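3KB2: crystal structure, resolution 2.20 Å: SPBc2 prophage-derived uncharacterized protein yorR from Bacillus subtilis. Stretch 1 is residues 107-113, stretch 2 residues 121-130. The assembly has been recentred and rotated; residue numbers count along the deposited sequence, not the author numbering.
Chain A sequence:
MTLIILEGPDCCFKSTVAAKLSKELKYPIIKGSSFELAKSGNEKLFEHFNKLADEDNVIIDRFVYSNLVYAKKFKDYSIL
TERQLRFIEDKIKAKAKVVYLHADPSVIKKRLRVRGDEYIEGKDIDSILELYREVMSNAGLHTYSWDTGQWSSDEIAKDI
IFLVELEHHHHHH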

# COMPACT_ATOMS: atom_id res chain seq x y z
N VAL A 107 18.61 1.25 -0.20
CA VAL A 107 18.51 0.80 1.19
C VAL A 107 17.08 0.50 1.60
O VAL A 107 16.80 -0.48 2.28
N ILE A 108 16.18 1.38 1.19
CA ILE A 108 14.77 1.22 1.51
C ILE A 108 14.24 -0.04 0.85
O ILE A 108 13.60 -0.87 1.48
N LYS A 109 14.52 -0.19 -0.44
CA LYS A 109 14.06 -1.36 -1.16
C LYS A 109 14.55 -2.64 -0.49
O LYS A 109 13.80 -3.62 -0.40
N LYS A 110 15.79 -2.63 -0.02
CA LYS A 110 16.37 -3.79 0.65
C LYS A 110 15.58 -4.12 1.93
O LYS A 110 15.24 -5.26 2.19
N ARG A 111 15.29 -3.11 2.73
CA ARG A 111 14.57 -3.34 3.96
C ARG A 111 13.17 -3.87 3.70
O ARG A 111 12.63 -4.59 4.52
N LEU A 112 12.60 -3.51 2.56
CA LEU A 112 11.26 -3.98 2.18
C LEU A 112 11.32 -5.46 1.79
O LEU A 112 10.44 -6.25 2.16
N ARG A 113 12.36 -5.84 1.06
CA ARG A 113 12.53 -7.22 0.66
C ARG A 113 12.62 -8.08 1.91
O ARG A 113 11.85 -9.02 2.08
N GLU A 121 7.91 -2.24 -5.53
CA GLU A 121 7.53 -1.17 -6.44
C GLU A 121 8.62 -0.12 -6.51
O GLU A 121 8.54 0.90 -5.84
N GLY A 122 9.63 -0.37 -7.34
CA GLY A 122 10.74 0.56 -7.48
C GLY A 122 10.33 2.00 -7.75
O GLY A 122 10.66 2.90 -6.97
N LYS A 123 9.60 2.21 -8.84
CA LYS A 123 9.16 3.54 -9.20
C LYS A 123 8.30 4.21 -8.12
O LYS A 123 8.47 5.41 -7.85
N ASP A 124 7.38 3.46 -7.52
CA ASP A 124 6.51 4.02 -6.49
C ASP A 124 7.34 4.47 -5.30
O ASP A 124 7.17 5.57 -4.77
N ILE A 125 8.25 3.59 -4.86
CA ILE A 125 9.12 3.89 -3.74
C ILE A 125 9.91 5.16 -3.99
O ILE A 125 10.14 5.95 -3.07
N ASP A 126 10.34 5.36 -5.23
CA ASP A 126 11.11 6.56 -5.58
C ASP A 126 10.30 7.82 -5.46
O ASP A 126 10.77 8.81 -4.90
N SER A 127 9.08 7.80 -6.00
CA SER A 127 8.22 8.97 -5.96
C SER A 127 7.86 9.36 -4.53
O SER A 127 7.71 10.54 -4.21
N ILE A 128 7.73 8.36 -3.67
CA ILE A 128 7.40 8.63 -2.28
C ILE A 128 8.59 9.25 -1.56
O ILE A 128 8.42 10.20 -0.79
N LEU A 129 9.78 8.71 -1.81
CA LEU A 129 10.99 9.22 -1.20
C LEU A 129 11.21 10.67 -1.62
O LEU A 129 11.58 11.51 -0.80
N GLU A 130 10.98 10.96 -2.90
CA GLU A 130 11.15 12.31 -3.43
C GLU A 130 10.16 13.28 -2.83
O GLU A 130 10.51 14.42 -2.55

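The most unusual feature of this contact is the role of a lysine. Lys 109 is the residue of stretch 1 most covered by stretch 2, yet its CA-to-CB bond points only sideways. Its side chain reaches the other helix by length. The chi1 angle is m, and chi2, chi3 and chi4 are all t, so the chain is extended. It runs beside the first turn of the second helix. Lys 109 CG lies 4.4 Å from Ile 125 CG2. Further out, Lys 109 CE sits 4.0 Å from Gly 122 CA. The amine then meets an acid: Lys 109 NZ is 3.8 Å from Asp 126 OD2, a long salt bridge. Opposite charges favour the pairing, but the separation is wide and no hydrogen bond links the two stretches.

Gly 122 has no side chain, and the lysine methylene rests near its CA. The backbones also come nearest here, with Lys 109 CA 7.4 Å from Gly 122 CA. Asp 126 starts sideways, and its end comes nearer to stretch 1. Its rotamer is m, with chi2 at -60°. This places Asp 126 OD2 2.6 Å from Gly 122 O, within its own helix.

The rest of the contact is apolar. The helix axes approach to 10.8 Å at 125° between their N-to-C directions, so the helices are far from parallel. Ile 125 is the centre of this part. It points toward stretch 1 and is m at both chi1 and chi2. Its CD1 packs against Leu 112, with Ile 125 CD1 3.6 Å from Leu 112 CD1. Its other branch meets Ile 108, with Ile 125 CG2 3.9 Å from Ile 108 CG2. Ile 125 thus touches three residues of stretch 1, since Lys 109 also lies against CG2.

Ile 108 and Leu 112 are one helical turn apart, so both point toward stretch 2. Both are buried. Ile 108 is m, m; Leu 112 is m, t. Leu 129 stands one turn after Ile 125 and also points toward the contact, again as m, t. Leu 129 CD2 is 4.2 Å from Ile 108 CG1, a looser fit than the one at Leu 112.

The remaining side chains make no contact across the pair. Ser 127, with chi1 p, turns back to its own helix: Ser 127 OG donates a hydrogen bond to Asp 124 O at 2.8 Å. Together the two stretches bury 269 Å², a modest area.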

# COMPACT_ATOMS: atom_id res chain seq x y z
CB VAL A 107 19.07 1.86 2.14
CG1 VAL A 107 19.09 1.34 3.57
CG2 VAL A 107 20.46 2.27 1.69
CB ILE A 108 13.95 2.44 1.01
CG1 ILE A 108 14.40 3.69 1.77
CG2 ILE A 108 12.45 2.19 1.17
CD1 ILE A 108 14.29 3.57 3.27
CB LYS A 109 14.52 -1.27 -2.60
CG LYS A 109 13.87 -0.11 -3.33
CD LYS A 109 14.49 0.12 -4.68
CE LYS A 109 13.98 1.41 -5.30
NZ LYS A 109 14.61 1.64 -6.63
CB LYS A 110 17.83 -3.52 1.02
CG LYS A 110 18.56 -4.72 1.61
CD LYS A 110 19.28 -4.36 2.91
CE LYS A 110 20.36 -3.31 2.71
NZ LYS A 110 21.40 -3.80 1.76
CB ARG A 111 14.55 -2.05 4.78
CG ARG A 111 15.94 -1.64 5.21
CD ARG A 111 15.96 -0.37 6.03
NE ARG A 111 17.33 -0.05 6.41
CZ ARG A 111 17.73 1.14 6.84
NH1 ARG A 111 16.85 2.14 6.95
NH2 ARG A 111 19.01 1.33 7.13
CB LEU A 112 10.72 -3.16 1.01
CG LEU A 112 10.30 -1.72 1.37
CD1 LEU A 112 9.97 -0.92 0.11
CD2 LEU A 112 9.11 -1.78 2.29
CB ARG A 113 13.80 -7.41 -0.16
CG ARG A 113 13.73 -6.85 -1.57
CD ARG A 113 14.86 -7.43 -2.44
NE ARG A 113 16.19 -6.94 -2.07
CZ ARG A 113 16.69 -5.75 -2.42
NH1 ARG A 113 15.96 -4.90 -3.14
NH2 ARG A 113 17.93 -5.42 -2.06
CB GLU A 121 6.22 -0.53 -5.99
CG GLU A 121 5.04 -1.45 -6.15
CD GLU A 121 4.84 -1.86 -7.59
OE1 GLU A 121 4.00 -2.74 -7.85
OE2 GLU A 121 5.53 -1.29 -8.46
CB LYS A 123 8.39 3.50 -10.52
CG LYS A 123 9.28 3.62 -11.75
CD LYS A 123 8.45 4.01 -12.97
CE LYS A 123 9.31 4.68 -14.03
NZ LYS A 123 8.50 5.38 -15.07
CB ASP A 124 5.48 3.00 -6.00
CG ASP A 124 4.38 3.65 -5.16
OD1 ASP A 124 3.66 2.93 -4.44
OD2 ASP A 124 4.24 4.89 -5.24
CB ILE A 125 10.10 2.73 -3.46
CG1 ILE A 125 9.32 1.47 -3.07
CG2 ILE A 125 11.09 3.13 -2.38
CD1 ILE A 125 8.37 1.67 -1.90
CB ASP A 126 11.64 6.47 -7.00
CG ASP A 126 12.70 5.42 -7.15
OD1 ASP A 126 13.73 5.52 -6.46
OD2 ASP A 126 12.50 4.49 -7.96
CB SER A 127 6.94 8.71 -6.75
OG SER A 127 6.13 7.75 -6.11
CB ILE A 128 6.99 7.34 -1.56
CG1 ILE A 128 5.62 6.88 -2.07
CG2 ILE A 128 6.91 7.57 -0.05
CD1 ILE A 128 5.15 5.60 -1.44
CB LEU A 129 12.20 8.38 -1.63
CG LEU A 129 12.27 6.95 -1.11
CD1 LEU A 129 13.57 6.30 -1.57
CD2 LEU A 129 12.19 6.93 0.40
CB GLU A 130 10.99 12.31 -4.95
CG GLU A 130 12.28 12.57 -5.72
CD GLU A 130 12.99 13.84 -5.27
OE1 GLU A 130 12.33 14.91 -5.19
OE2 GLU A 130 14.21 13.77 -5.00